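Local structure of TCR alpha chain (6LIR) at residues A[56-61]-A[73-78]; A[2-7]-A[84-89]; A[106-111]-A[165-170]; A[32-37]-A[79-84]. The protein pairs with the TCR beta chain to form the chicken alpha-beta T-cell receptor, which probably recognises antigenic peptides presented by MHC molecules. All coordinates share one frame; numbering follows the deposited sequence.

Interaction 1: A[56-61]-A[73-78]; sequences DPEGRL and WLARPR
An antiparallel hairpin of the immunoglobulin V domain, made by strands 59-63 and 69-74, meets here at its open end, where the flanking loops part. R60 and W73 form a hydrogen-bonded pair: R60 N gives its hydrogen to W73 O at 2.9 Å, within the carbonyl plane, and W73 N returns one to R60 O, also at 2.9 Å but from above the plane of the R60 carbonyl. Both side chains lie on the same face. G59 and L74 form the following, non-hydrogen-bonded pair, and G59 CA makes a CA-H...O contact with W73 O at 3.0 Å. A side chain at G59 would run into this oxygen, and at these backbone angles a CB would also press on the carbonyl oxygen of E58. These strands lie between strands 16-21 and 51-54 in the four-stranded sheet of the V-domain sandwich. Beyond the pairing, E58 O takes a nearly straight bond from A75 N (2.8 Å, 167°). The same oxygen accepts from a water held by R76 N, which bridges the two diverging segments. On the buried side P57, which follows a cis peptide bond, sets CG against L74 CD2 at 3.8 Å, and Y85 touches both residues. On the exposed side E58 and R76 run side by side into a salt bridge, E58 OE1 to R76 NH1, although both atoms are modelled too close for their places to be sure.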
loop_
_atom_site.group_PDB
_atom_site.type_symbol
_atom_site.label_atom_id
_atom_site.label_comp_id
_atom_site.label_asym_id
_atom_site.label_seq_id
_atom_site.Cartn_x
_atom_site.Cartn_y
_atom_site.Cartn_z
ATOM N N ASP A 56 12.859 15.598 -3.957
ATOM C CA ASP A 56 12.665 14.291 -3.350
ATOM C C ASP A 56 11.541 13.558 -4.074
ATOM O O ASP A 56 10.402 14.045 -4.098
ATOM C CB ASP A 56 12.357 14.458 -1.858
ATOM C CG ASP A 56 12.182 13.134 -1.135
ATOM O OD1 ASP A 56 12.775 12.120 -1.561
ATOM O OD2 ASP A 56 11.449 13.108 -0.124
ATOM N N PRO A 57 11.820 12.414 -4.720
ATOM C CA PRO A 57 13.118 11.743 -4.809
ATOM C C PRO A 57 14.032 12.444 -5.800
ATOM O O PRO A 57 13.558 12.904 -6.841
ATOM C CB PRO A 57 12.753 10.340 -5.297
ATOM C CG PRO A 57 11.522 10.557 -6.122
ATOM C CD PRO A 57 10.768 11.672 -5.440
ATOM N N GLU A 58 15.302 12.595 -5.423
ATOM C CA GLU A 58 16.308 13.249 -6.250
ATOM C C GLU A 58 16.173 12.851 -7.717
ATOM O O GLU A 58 16.103 11.664 -8.049
ATOM C CB GLU A 58 17.705 12.891 -5.731
ATOM C CG GLU A 58 18.838 13.692 -6.352
ATOM C CD GLU A 58 20.211 13.187 -5.929
ATOM O OE1 GLU A 58 21.062 12.961 -6.815
ATOM O OE2 GLU A 58 20.439 13.017 -4.712
ATOM N N GLY A 59 16.124 13.847 -8.586
ATOM C CA GLY A 59 16.021 13.570 -10.008
ATOM C C GLY A 59 15.614 14.819 -10.771
ATOM O O GLY A 59 15.860 15.941 -10.329
ATOM N N ARG A 60 14.965 14.596 -11.910
ATOM C CA ARG A 60 14.657 15.707 -12.795
ATOM C C ARG A 60 13.477 15.339 -13.677
ATOM O O ARG A 60 13.402 14.224 -14.207
ATOM C CB ARG A 60 15.870 16.083 -13.661
ATOM C CG ARG A 60 15.646 17.287 -14.583
ATOM C CD ARG A 60 16.950 18.036 -14.862
ATOM N NE ARG A 60 17.876 17.238 -15.664
ATOM C CZ ARG A 60 19.074 17.652 -16.071
ATOM N NH1 ARG A 60 19.509 18.863 -15.750
ATOM N NH2 ARG A 60 19.842 16.850 -16.800
ATOM N N LEU A 61 12.568 16.294 -13.823
ATOM C CA LEU A 61 11.424 16.196 -14.713
ATOM C C LEU A 61 11.747 16.946 -15.997
ATOM O O LEU A 61 12.216 18.086 -15.950
ATOM C CB LEU A 61 10.175 16.781 -14.052
ATOM C CG LEU A 61 9.027 17.154 -14.985
ATOM C CD1 LEU A 61 8.347 15.896 -15.498
ATOM C CD2 LEU A 61 8.032 18.073 -14.283
ATOM N N TRP A 73 12.698 11.435 -14.093
ATOM C CA TRP A 73 13.934 10.690 -13.897
ATOM C C TRP A 73 14.253 10.680 -12.411
ATOM O O TRP A 73 14.372 11.742 -11.796
ATOM C CB TRP A 73 15.087 11.311 -14.686
ATOM C CG TRP A 73 16.445 10.729 -14.352
ATOM C CD1 TRP A 73 17.441 11.328 -13.634
ATOM C CD2 TRP A 73 16.948 9.441 -14.734
ATOM N NE1 TRP A 73 18.534 10.492 -13.546
ATOM C CE2 TRP A 73 18.256 9.329 -14.213
ATOM C CE3 TRP A 73 16.421 8.372 -15.466
ATOM C CZ2 TRP A 73 19.042 8.191 -14.402
ATOM C CZ3 TRP A 73 17.205 7.242 -15.655
ATOM C CH2 TRP A 73 18.499 7.162 -15.124
ATOM N N LEU A 74 14.351 9.488 -11.833
ATOM C CA LEU A 74 14.799 9.318 -10.456
ATOM C C LEU A 74 16.284 8.979 -10.491
ATOM O O LEU A 74 16.669 7.938 -11.026
ATOM C CB LEU A 74 14.005 8.214 -9.756
ATOM C CG LEU A 74 12.550 8.499 -9.363
ATOM C CD1 LEU A 74 11.623 8.407 -10.560
ATOM C CD2 LEU A 74 12.107 7.532 -8.274
ATOM N N ALA A 75 17.117 9.846 -9.920
ATOM C CA ALA A 75 18.558 9.700 -10.114
ATOM C C ALA A 75 19.172 8.656 -9.189
ATOM O O ALA A 75 20.208 8.070 -9.525
ATOM C CB ALA A 75 19.261 11.035 -9.909
ATOM N N ARG A 76 18.568 8.419 -8.033
ATOM C CA ARG A 76 19.176 7.543 -7.035
ATOM C C ARG A 76 18.129 6.782 -6.241
ATOM O O ARG A 76 18.037 6.963 -5.018
ATOM C CB ARG A 76 20.073 8.308 -6.066
ATOM C CG ARG A 76 21.535 8.163 -6.431
ATOM C CD ARG A 76 22.429 9.037 -5.570
ATOM N NE ARG A 76 23.507 9.607 -6.362
ATOM C CZ ARG A 76 23.429 10.784 -6.972
ATOM N NH1 ARG A 76 22.319 11.512 -6.871
ATOM N NH2 ARG A 76 24.448 11.228 -7.685
ATOM N N PRO A 77 17.300 5.969 -6.891
ATOM C CA PRO A 77 16.178 5.348 -6.183
ATOM C C PRO A 77 16.643 4.469 -5.035
ATOM O O PRO A 77 17.579 3.684 -5.168
ATOM C CB PRO A 77 15.489 4.517 -7.275
ATOM C CG PRO A 77 16.092 4.983 -8.586
ATOM C CD PRO A 77 17.489 5.370 -8.217
ATOM N N ARG A 78 15.972 4.614 -3.900
ATOM C CA ARG A 78 16.170 3.738 -2.758
ATOM C C ARG A 78 14.873 2.994 -2.473
ATOM O O ARG A 78 13.827 3.264 -3.074
ATOM C CB ARG A 78 16.628 4.523 -1.525
ATOM C CG ARG A 78 18.032 5.109 -1.634
ATOM C CD ARG A 78 18.183 6.360 -0.774
ATOM N NE ARG A 78 17.192 7.382 -1.112
ATOM C CZ ARG A 78 16.087 7.616 -0.408
ATOM N NH1 ARG A 78 15.239 8.560 -0.789
ATOM N NH2 ARG A 78 15.829 6.898 0.677
HETATM O O HOH W 1 16.242 9.248 -6.828
#

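Interaction 2: A[2-7]-A[84-89]; sequences VQQEPS and VYYCAV
Q4 carries the polar part of this contact, its amide lying along the backbone of strand 84-90 and gripping it twice. CG stands anti to the carbonyl carbon (chi1 -64°) and the chain then runs extended, which brings the amide down onto the strand. OE1 accepts the hydrogen of C87 N at 3.1 Å along an almost straight line (171°), although the donor sits well above the plane of the amide. NE2 gives to Y85 O at 2.8 Å, again from above the carbonyl plane. Each polar atom of this buried side chain thus has a backbone partner, and OE1 also takes a weak hydrogen bond from G102 N. The packing beside the amide is tight: C87 SG, in the crowded position between backbone N and carbonyl carbon, lies 3.5 Å from Q4 OE1 and 3.4 Å from V2 CG1. The other branch of V2, CG2, meets V89 CG2 tip to tip at 3.8 Å. An alanine at Q4 would remove both amide bonds and would probably loosen the N-terminal segment from the strand, taking one partner each from C87 N and Y85 O. The opposite side is loose, for Q3 points its side chain away into an exposed position, and E5, P6 and S7 make no contact with segment 84-89. C87 is disulfide-bonded to C20, and W32 packs on C87; a buried glutamine beside this cystine and tryptophan is a hallmark of the immunoglobulin V-set core.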
loop_
_atom_site.group_PDB
_atom_site.type_symbol
_atom_site.label_atom_id
_atom_site.label_comp_id
_atom_site.label_asym_id
_atom_site.label_seq_id
_atom_site.Cartn_x
_atom_site.Cartn_y
_atom_site.Cartn_z
ATOM N N VAL A 2 -4.124 9.953 -20.800
ATOM C CA VAL A 2 -2.795 10.162 -20.239
ATOM C C VAL A 2 -2.236 8.789 -19.897
ATOM O O VAL A 2 -2.673 8.152 -18.932
ATOM C CB VAL A 2 -2.834 11.081 -19.011
ATOM C CG1 VAL A 2 -1.434 11.341 -18.511
ATOM C CG2 VAL A 2 -3.519 12.394 -19.360
ATOM N N GLN A 3 -1.276 8.326 -20.694
ATOM C CA GLN A 3 -0.799 6.951 -20.634
ATOM C C GLN A 3 0.520 6.842 -19.882
ATOM O O GLN A 3 1.420 7.671 -20.050
ATOM C CB GLN A 3 -0.639 6.372 -22.040
ATOM C CG GLN A 3 -1.928 6.351 -22.838
ATOM C CD GLN A 3 -1.681 6.358 -24.328
ATOM O OE1 GLN A 3 -1.374 7.397 -24.912
ATOM N NE2 GLN A 3 -1.812 5.195 -24.957
ATOM N N GLN A 4 0.628 5.795 -19.067
ATOM C CA GLN A 4 1.830 5.474 -18.313
ATOM C C GLN A 4 2.041 3.970 -18.362
ATOM O O GLN A 4 1.084 3.200 -18.475
ATOM C CB GLN A 4 1.738 5.922 -16.846
ATOM C CG GLN A 4 1.622 7.419 -16.631
ATOM C CD GLN A 4 1.630 7.778 -15.157
ATOM O OE1 GLN A 4 0.624 8.238 -14.613
ATOM N NE2 GLN A 4 2.765 7.559 -14.498
ATOM N N GLU A 5 3.297 3.553 -18.271
ATOM C CA GLU A 5 3.566 2.129 -18.185
ATOM C C GLU A 5 3.061 1.611 -16.840
ATOM O O GLU A 5 3.236 2.277 -15.816
ATOM C CB GLU A 5 5.061 1.850 -18.322
ATOM C CG GLU A 5 5.632 2.173 -19.692
ATOM C CD GLU A 5 4.935 1.415 -20.804
ATOM O OE1 GLU A 5 5.233 0.215 -20.982
ATOM O OE2 GLU A 5 4.092 2.018 -21.502
ATOM N N PRO A 6 2.397 0.452 -16.816
ATOM C CA PRO A 6 1.810 -0.027 -15.551
ATOM C C PRO A 6 2.826 -0.227 -14.439
ATOM O O PRO A 6 2.515 0.029 -13.268
ATOM C CB PRO A 6 1.133 -1.345 -15.960
ATOM C CG PRO A 6 1.816 -1.755 -17.226
ATOM C CD PRO A 6 2.159 -0.481 -17.930
ATOM N N SER A 7 4.029 -0.696 -14.761
ATOM C CA SER A 7 5.007 -0.979 -13.725
ATOM C C SER A 7 6.413 -0.708 -14.238
ATOM O O SER A 7 6.668 -0.683 -15.445
ATOM C CB SER A 7 4.892 -2.426 -13.231
ATOM O OG SER A 7 4.983 -3.336 -14.309
ATOM N N VAL A 84 3.667 4.162 -6.457
ATOM C CA VAL A 84 2.957 4.334 -7.712
ATOM C C VAL A 84 3.085 5.802 -8.079
ATOM O O VAL A 84 2.665 6.681 -7.317
ATOM C CB VAL A 84 1.485 3.908 -7.599
ATOM C CG1 VAL A 84 0.749 4.196 -8.904
ATOM C CG2 VAL A 84 1.390 2.431 -7.242
ATOM N N TYR A 85 3.703 6.067 -9.223
ATOM C CA TYR A 85 3.993 7.422 -9.665
ATOM C C TYR A 85 2.971 7.851 -10.708
ATOM O O TYR A 85 2.776 7.162 -11.714
ATOM C CB TYR A 85 5.413 7.510 -10.223
ATOM C CG TYR A 85 6.473 7.442 -9.146
ATOM C CD1 TYR A 85 6.849 6.225 -8.587
ATOM C CD2 TYR A 85 7.091 8.594 -8.685
ATOM C CE1 TYR A 85 7.816 6.162 -7.597
ATOM C CE2 TYR A 85 8.055 8.543 -7.701
ATOM C CZ TYR A 85 8.414 7.326 -7.161
ATOM O OH TYR A 85 9.375 7.287 -6.182
ATOM N N TYR A 86 2.316 8.981 -10.455
ATOM C CA TYR A 86 1.259 9.505 -11.306
ATOM C C TYR A 86 1.707 10.801 -11.963
ATOM O O TYR A 86 2.242 11.694 -11.299
ATOM C CB TYR A 86 -0.015 9.792 -10.502
ATOM C CG TYR A 86 -0.804 8.581 -10.065
ATOM C CD1 TYR A 86 -1.685 7.946 -10.935
ATOM C CD2 TYR A 86 -0.695 8.090 -8.768
ATOM C CE1 TYR A 86 -2.419 6.849 -10.534
ATOM C CE2 TYR A 86 -1.425 6.992 -8.358
ATOM C CZ TYR A 86 -2.284 6.374 -9.245
ATOM O OH TYR A 86 -3.011 5.279 -8.839
ATOM N N CYS A 87 1.442 10.924 -13.256
ATOM C CA CYS A 87 1.532 12.216 -13.913
ATOM C C CYS A 87 0.122 12.772 -14.049
ATOM O O CYS A 87 -0.850 12.024 -14.172
ATOM C CB CYS A 87 2.200 12.122 -15.291
ATOM S SG CYS A 87 1.312 11.086 -16.466
ATOM N N ALA A 88 0.019 14.092 -13.973
ATOM C CA ALA A 88 -1.254 14.785 -14.104
ATOM C C ALA A 88 -1.020 16.026 -14.949
ATOM O O ALA A 88 -0.116 16.812 -14.652
ATOM C CB ALA A 88 -1.830 15.164 -12.734
ATOM N N VAL A 89 -1.814 16.190 -16.006
ATOM C CA VAL A 89 -1.593 17.271 -16.956
ATOM C C VAL A 89 -2.847 18.128 -17.049
ATOM O O VAL A 89 -3.968 17.671 -16.803
ATOM C CB VAL A 89 -1.198 16.735 -18.351
ATOM C CG1 VAL A 89 -0.016 15.776 -18.241
ATOM C CG2 VAL A 89 -2.377 16.046 -19.016
#

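Interaction 3: A[106-111]-A[165-170]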
loop_
_atom_site.group_PDB
_atom_site.type_symbol
_atom_site.label_atom_id
_atom_site.label_comp_id
_atom_site.label_asym_id
_atom_site.label_seq_id
_atom_site.Cartn_x
_atom_site.Cartn_y
_atom_site.Cartn_z
ATOM N N SER A 106 9.104 -0.504 -8.491
ATOM C CA SER A 106 9.682 -1.461 -7.560
ATOM C C SER A 106 11.185 -1.228 -7.535
ATOM O O SER A 106 11.805 -1.082 -8.592
ATOM C CB SER A 106 9.372 -2.901 -7.979
ATOM O OG SER A 106 8.175 -3.362 -7.379
ATOM N N VAL A 107 11.763 -1.176 -6.339
ATOM C CA VAL A 107 13.185 -0.902 -6.176
ATOM C C VAL A 107 13.793 -2.070 -5.417
ATOM O O VAL A 107 13.441 -2.318 -4.257
ATOM C CB VAL A 107 13.435 0.421 -5.435
ATOM C CG1 VAL A 107 14.930 0.633 -5.205
ATOM C CG2 VAL A 107 12.833 1.587 -6.205
ATOM N N GLN A 108 14.710 -2.780 -6.073
ATOM C CA GLN A 108 15.297 -3.986 -5.514
ATOM C C GLN A 108 16.607 -3.659 -4.824
ATOM O O GLN A 108 17.560 -3.229 -5.492
ATOM C CB GLN A 108 15.523 -5.027 -6.603
ATOM C CG GLN A 108 14.238 -5.617 -7.156
ATOM C CD GLN A 108 14.239 -5.692 -8.665
ATOM O OE1 GLN A 108 13.235 -5.397 -9.313
ATOM N NE2 GLN A 108 15.370 -6.087 -9.239
ATOM N N PRO A 109 16.711 -3.867 -3.517
ATOM C CA PRO A 109 17.983 -3.637 -2.826
ATOM C C PRO A 109 19.027 -4.661 -3.239
ATOM O O PRO A 109 18.721 -5.743 -3.743
ATOM C CB PRO A 109 17.624 -3.784 -1.343
ATOM C CG PRO A 109 16.118 -3.750 -1.282
ATOM C CD PRO A 109 15.644 -4.284 -2.595
ATOM N N HIS A 110 20.290 -4.285 -3.051
ATOM C CA HIS A 110 21.381 -5.210 -3.319
ATOM C C HIS A 110 21.513 -6.140 -2.131
ATOM O O HIS A 110 21.481 -5.705 -0.978
ATOM C CB HIS A 110 22.707 -4.488 -3.560
ATOM C CG HIS A 110 23.736 -5.342 -4.240
ATOM N ND1 HIS A 110 25.039 -5.440 -3.799
ATOM C CD2 HIS A 110 23.646 -6.149 -5.325
ATOM C CE1 HIS A 110 25.706 -6.268 -4.583
ATOM N NE2 HIS A 110 24.885 -6.713 -5.516
ATOM N N ILE A 111 21.622 -7.426 -2.411
ATOM C CA ILE A 111 21.549 -8.435 -1.369
ATOM C C ILE A 111 22.636 -9.457 -1.620
ATOM O O ILE A 111 22.986 -9.745 -2.769
ATOM C CB ILE A 111 20.166 -9.126 -1.312
ATOM C CG1 ILE A 111 19.797 -9.722 -2.670
ATOM C CG2 ILE A 111 19.099 -8.166 -0.803
ATOM C CD1 ILE A 111 19.941 -11.228 -2.725
ATOM N N ALA A 165 19.081 -4.933 4.070
ATOM C CA ALA A 165 17.822 -5.330 3.463
ATOM C C ALA A 165 17.805 -6.836 3.234
ATOM O O ALA A 165 18.840 -7.458 2.986
ATOM C CB ALA A 165 17.586 -4.596 2.138
ATOM N N SER A 166 16.611 -7.415 3.302
ATOM C CA SER A 166 16.468 -8.847 3.114
ATOM C C SER A 166 15.061 -9.138 2.624
ATOM O O SER A 166 14.100 -8.494 3.050
ATOM C CB SER A 166 16.742 -9.619 4.413
ATOM O OG SER A 166 15.873 -9.199 5.455
ATOM N N TYR A 167 14.953 -10.113 1.732
ATOM C CA TYR A 167 13.666 -10.542 1.219
ATOM C C TYR A 167 13.082 -11.591 2.150
ATOM O O TYR A 167 13.809 -12.353 2.793
ATOM C CB TYR A 167 13.809 -11.133 -0.185
ATOM C CG TYR A 167 13.869 -10.118 -1.301
ATOM C CD1 TYR A 167 15.047 -9.438 -1.587
ATOM C CD2 TYR A 167 12.749 -9.849 -2.082
ATOM C CE1 TYR A 167 15.106 -8.513 -2.616
ATOM C CE2 TYR A 167 12.799 -8.934 -3.110
ATOM C CZ TYR A 167 13.977 -8.265 -3.372
ATOM O OH TYR A 167 14.024 -7.347 -4.396
ATOM N N LEU A 168 11.752 -11.644 2.194
ATOM C CA LEU A 168 11.039 -12.633 2.986
ATOM C C LEU A 168 9.837 -13.097 2.186
ATOM O O LEU A 168 9.116 -12.277 1.611
ATOM C CB LEU A 168 10.562 -12.057 4.330
ATOM C CG LEU A 168 11.531 -11.276 5.216
ATOM C CD1 LEU A 168 10.772 -10.577 6.341
ATOM C CD2 LEU A 168 12.600 -12.195 5.778
ATOM N N SER A 169 9.630 -14.405 2.154
ATOM C CA SER A 169 8.449 -15.010 1.561
ATOM C C SER A 169 7.800 -15.904 2.605
ATOM O O SER A 169 8.490 -16.514 3.425
ATOM C CB SER A 169 8.788 -15.810 0.292
ATOM O OG SER A 169 8.880 -14.948 -0.836
ATOM N N THR A 170 6.470 -15.976 2.583
ATOM C CA THR A 170 5.763 -16.819 3.537
ATOM C C THR A 170 4.568 -17.480 2.873
ATOM O O THR A 170 3.989 -16.953 1.923
ATOM C CB THR A 170 5.249 -16.026 4.754
ATOM O OG1 THR A 170 4.535 -14.864 4.309
ATOM C CG2 THR A 170 6.393 -15.607 5.662
#
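The ring of Y167 is the flat group around which the contact is built. At its edge, near the ring plane, lies I111 CG2, 4.3 Å from CD1, while P109 crosses the ring obliquely, its CD 4.3 Å from CE1. The ring points its hydroxyl toward the end of strand 97-108 and the proline that follows: OH is 3.3 Å from Q108 CG and 3.9 Å from P109 CD, so the phenol tip rests on aliphatic carbon. With CG anti to the carbonyl carbon (chi1 -82°), Y167 leaves its strand alongside the other segment, and it is the end of the side chain that closes the gap. Nearer the beginning of the strand A165 makes a second, purely apolar meeting, its CB 3.6 Å from CB of P109 with CG of the same proline just beyond. I111 turns its CG2 branch to both partners, reaching the edge of the ring and A165 O, the latter at 3.9 Å. No hydrogen bond joins the two segments; van der Waals contact holds them, with their touching parts running at 101° to each other. Residues 109-111 begin the linker that follows strand 97-108 of the V domain and leads toward the second domain, so the arrangement forms part of the elbow between the variable and constant domains. P109 and Y167 both touch V153 of the neighbouring strand 150-156, and S166 OG, between A165 and Y167 on strand 164-174, is hydrogen-bonded to R186 of the TCR beta chain.

Interaction 4: A[32-37]-A[79-84]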
loop_
_atom_site.group_PDB
_atom_site.type_symbol
_atom_site.label_atom_id
_atom_site.label_comp_id
_atom_site.label_asym_id
_atom_site.label_seq_id
_atom_site.Cartn_x
_atom_site.Cartn_y
_atom_site.Cartn_z
ATOM N N TRP A 32 3.570 15.794 -11.149
ATOM C CA TRP A 32 3.823 14.399 -10.854
ATOM C C TRP A 32 3.579 14.175 -9.374
ATOM O O TRP A 32 3.920 15.022 -8.540
ATOM C CB TRP A 32 5.253 13.992 -11.216
ATOM C CG TRP A 32 5.450 13.694 -12.668
ATOM C CD1 TRP A 32 5.646 14.598 -13.672
ATOM C CD2 TRP A 32 5.476 12.401 -13.282
ATOM N NE1 TRP A 32 5.796 13.948 -14.874
ATOM C CE2 TRP A 32 5.699 12.597 -14.662
ATOM C CE3 TRP A 32 5.343 11.095 -12.799
ATOM C CZ2 TRP A 32 5.789 11.539 -15.564
ATOM C CZ3 TRP A 32 5.431 10.042 -13.697
ATOM C CH2 TRP A 32 5.652 10.271 -15.065
ATOM N N TYR A 33 2.982 13.030 -9.065
ATOM C CA TYR A 33 2.669 12.631 -7.706
ATOM C C TYR A 33 3.167 11.210 -7.503
ATOM O O TYR A 33 3.401 10.469 -8.463
ATOM C CB TYR A 33 1.157 12.691 -7.424
ATOM C CG TYR A 33 0.545 14.075 -7.465
ATOM C CD1 TYR A 33 0.290 14.713 -8.674
ATOM C CD2 TYR A 33 0.198 14.732 -6.292
ATOM C CE1 TYR A 33 -0.275 15.978 -8.711
ATOM C CE2 TYR A 33 -0.367 15.994 -6.316
ATOM C CZ TYR A 33 -0.604 16.612 -7.527
ATOM O OH TYR A 33 -1.166 17.869 -7.547
ATOM N N ARG A 34 3.328 10.828 -6.242
ATOM C CA ARG A 34 3.647 9.450 -5.922
ATOM C C ARG A 34 2.814 9.018 -4.728
ATOM O O ARG A 34 2.588 9.793 -3.792
ATOM C CB ARG A 34 5.152 9.250 -5.672
ATOM C CG ARG A 34 5.673 9.653 -4.313
ATOM C CD ARG A 34 7.111 9.183 -4.170
ATOM N NE ARG A 34 7.773 9.764 -3.009
ATOM C CZ ARG A 34 9.047 9.550 -2.697
ATOM N NH1 ARG A 34 9.801 8.769 -3.466
ATOM N NH2 ARG A 34 9.569 10.122 -1.622
ATOM N N GLN A 35 2.322 7.794 -4.792
ATOM C CA GLN A 35 1.460 7.236 -3.761
ATOM C C GLN A 35 2.208 6.082 -3.108
ATOM O O GLN A 35 2.352 5.005 -3.698
ATOM C CB GLN A 35 0.119 6.776 -4.319
ATOM C CG GLN A 35 -0.737 6.113 -3.255
ATOM C CD GLN A 35 -1.827 5.230 -3.821
ATOM O OE1 GLN A 35 -2.316 4.330 -3.142
ATOM N NE2 GLN A 35 -2.228 5.493 -5.062
ATOM N N LEU A 36 2.718 6.331 -1.924
ATOM C CA LEU A 36 3.384 5.337 -1.104
ATOM C C LEU A 36 2.352 4.418 -0.448
ATOM O O LEU A 36 1.206 4.822 -0.229
ATOM C CB LEU A 36 4.220 6.027 -0.033
ATOM C CG LEU A 36 5.418 6.850 -0.511
ATOM C CD1 LEU A 36 5.824 7.845 0.562
ATOM C CD2 LEU A 36 6.598 5.952 -0.876
ATOM N N PRO A 37 2.723 3.169 -0.167
ATOM C CA PRO A 37 1.791 2.245 0.490
ATOM C C PRO A 37 1.252 2.822 1.792
ATOM O O PRO A 37 1.995 3.381 2.604
ATOM C CB PRO A 37 2.648 0.996 0.734
ATOM C CG PRO A 37 3.685 1.048 -0.330
ATOM C CD PRO A 37 3.991 2.508 -0.529
ATOM N N LEU A 79 14.952 2.045 -1.536
ATOM C CA LEU A 79 13.801 1.202 -1.227
ATOM C C LEU A 79 12.580 2.039 -0.869
ATOM O O LEU A 79 11.450 1.698 -1.238
ATOM C CB LEU A 79 14.154 0.247 -0.086
ATOM C CG LEU A 79 13.092 -0.759 0.361
ATOM C CD1 LEU A 79 12.575 -1.565 -0.823
ATOM C CD2 LEU A 79 13.659 -1.681 1.432
ATOM N N GLY A 80 12.795 3.169 -0.199
ATOM C CA GLY A 80 11.701 4.050 0.168
ATOM C C GLY A 80 11.040 4.752 -1.002
ATOM O O GLY A 80 9.981 5.356 -0.813
ATOM N N ASP A 81 11.631 4.686 -2.195
ATOM C CA ASP A 81 11.070 5.319 -3.382
ATOM C C ASP A 81 10.144 4.394 -4.161
ATOM O O ASP A 81 9.604 4.807 -5.194
ATOM C CB ASP A 81 12.197 5.809 -4.296
ATOM C CG ASP A 81 13.041 6.880 -3.645
ATOM O OD1 ASP A 81 12.456 7.826 -3.072
ATOM O OD2 ASP A 81 14.284 6.775 -3.689
ATOM N N ALA A 82 9.940 3.170 -3.687
ATOM C CA ALA A 82 8.978 2.265 -4.300
ATOM C C ALA A 82 7.569 2.788 -4.056
ATOM O O ALA A 82 7.114 2.861 -2.910
ATOM C CB ALA A 82 9.139 0.854 -3.736
ATOM N N ALA A 83 6.883 3.162 -5.128
ATOM C CA ALA A 83 5.548 3.731 -5.021
ATOM C C ALA A 83 4.906 3.695 -6.398
ATOM O O ALA A 83 5.520 3.279 -7.385
ATOM C CB ALA A 83 5.588 5.164 -4.477
ATOM N N VAL A 84 3.667 4.162 -6.457
ATOM C CA VAL A 84 2.957 4.334 -7.712
ATOM C C VAL A 84 3.085 5.802 -8.079
ATOM O O VAL A 84 2.665 6.681 -7.317
ATOM C CB VAL A 84 1.485 3.908 -7.599
ATOM C CG1 VAL A 84 0.749 4.196 -8.904
ATOM C CG2 VAL A 84 1.390 2.431 -7.242
#
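Backbone bonding joins the end of strand 29-35 to the start of strand 84-90. Q35 and V84 form an antiparallel hydrogen-bonded pair: Q35 N gives to V84 O at 2.8 Å in the carbonyl plane, and V84 N returns a longer bond to Q35 O (3.2 Å), from above the plane of the Q35 carbonyl. The charged interaction is a salt bridge from R34 NH1 to D81 OD1 (2.8 Å). R34 starts from the crowded position (chi1 80°) and runs extended, so that the oxygen lies in the guanidinium plane and is approached on its anti lone pair. NH1 also bonds to Y85 OH. An alanine at R34 would lose both bonds and would probably leave the carboxylate of D81 less firmly fixed and the turn less well tied to the strand. Apolar contact comes from L36, whose CD2 touches A83 CB at 3.8 Å; van der Waals neighbours are G80 O, 3.4 Å from L36 CD2, and Q35 O, 3.3 Å from A83 CB. The 3-10 turn 79-81 positions D81, whose OD2 accepts from R78 N. Beside the salt bridge, the bond of Y85 OH to D81 O, four residues back, is the tyrosine corner of the immunoglobulin V domain.

In the fold
Interactions 1, 2 and 4 all belong to the V domain and are nested along the chain: interaction 1 lies inside the loop closed by interaction 4, which lies inside that closed by interaction 2. Their centres are 11 to 16 Å apart. Interactions 2 and 4 share V84 and use neighbouring strands, 84-90 and 29-35, of one sheet; interaction 1 belongs to the other sheet, which faces it, and Y85 connects interactions 1 and 2. Interaction 3 follows in series, its centre about 24 Å from that of interaction 2. Strand 97-108 carries the sheet on to this domain junction, where V107 packs on L79 and R78, which places the loop after strand 69-74 against the end of strand 97-108, next to the junction.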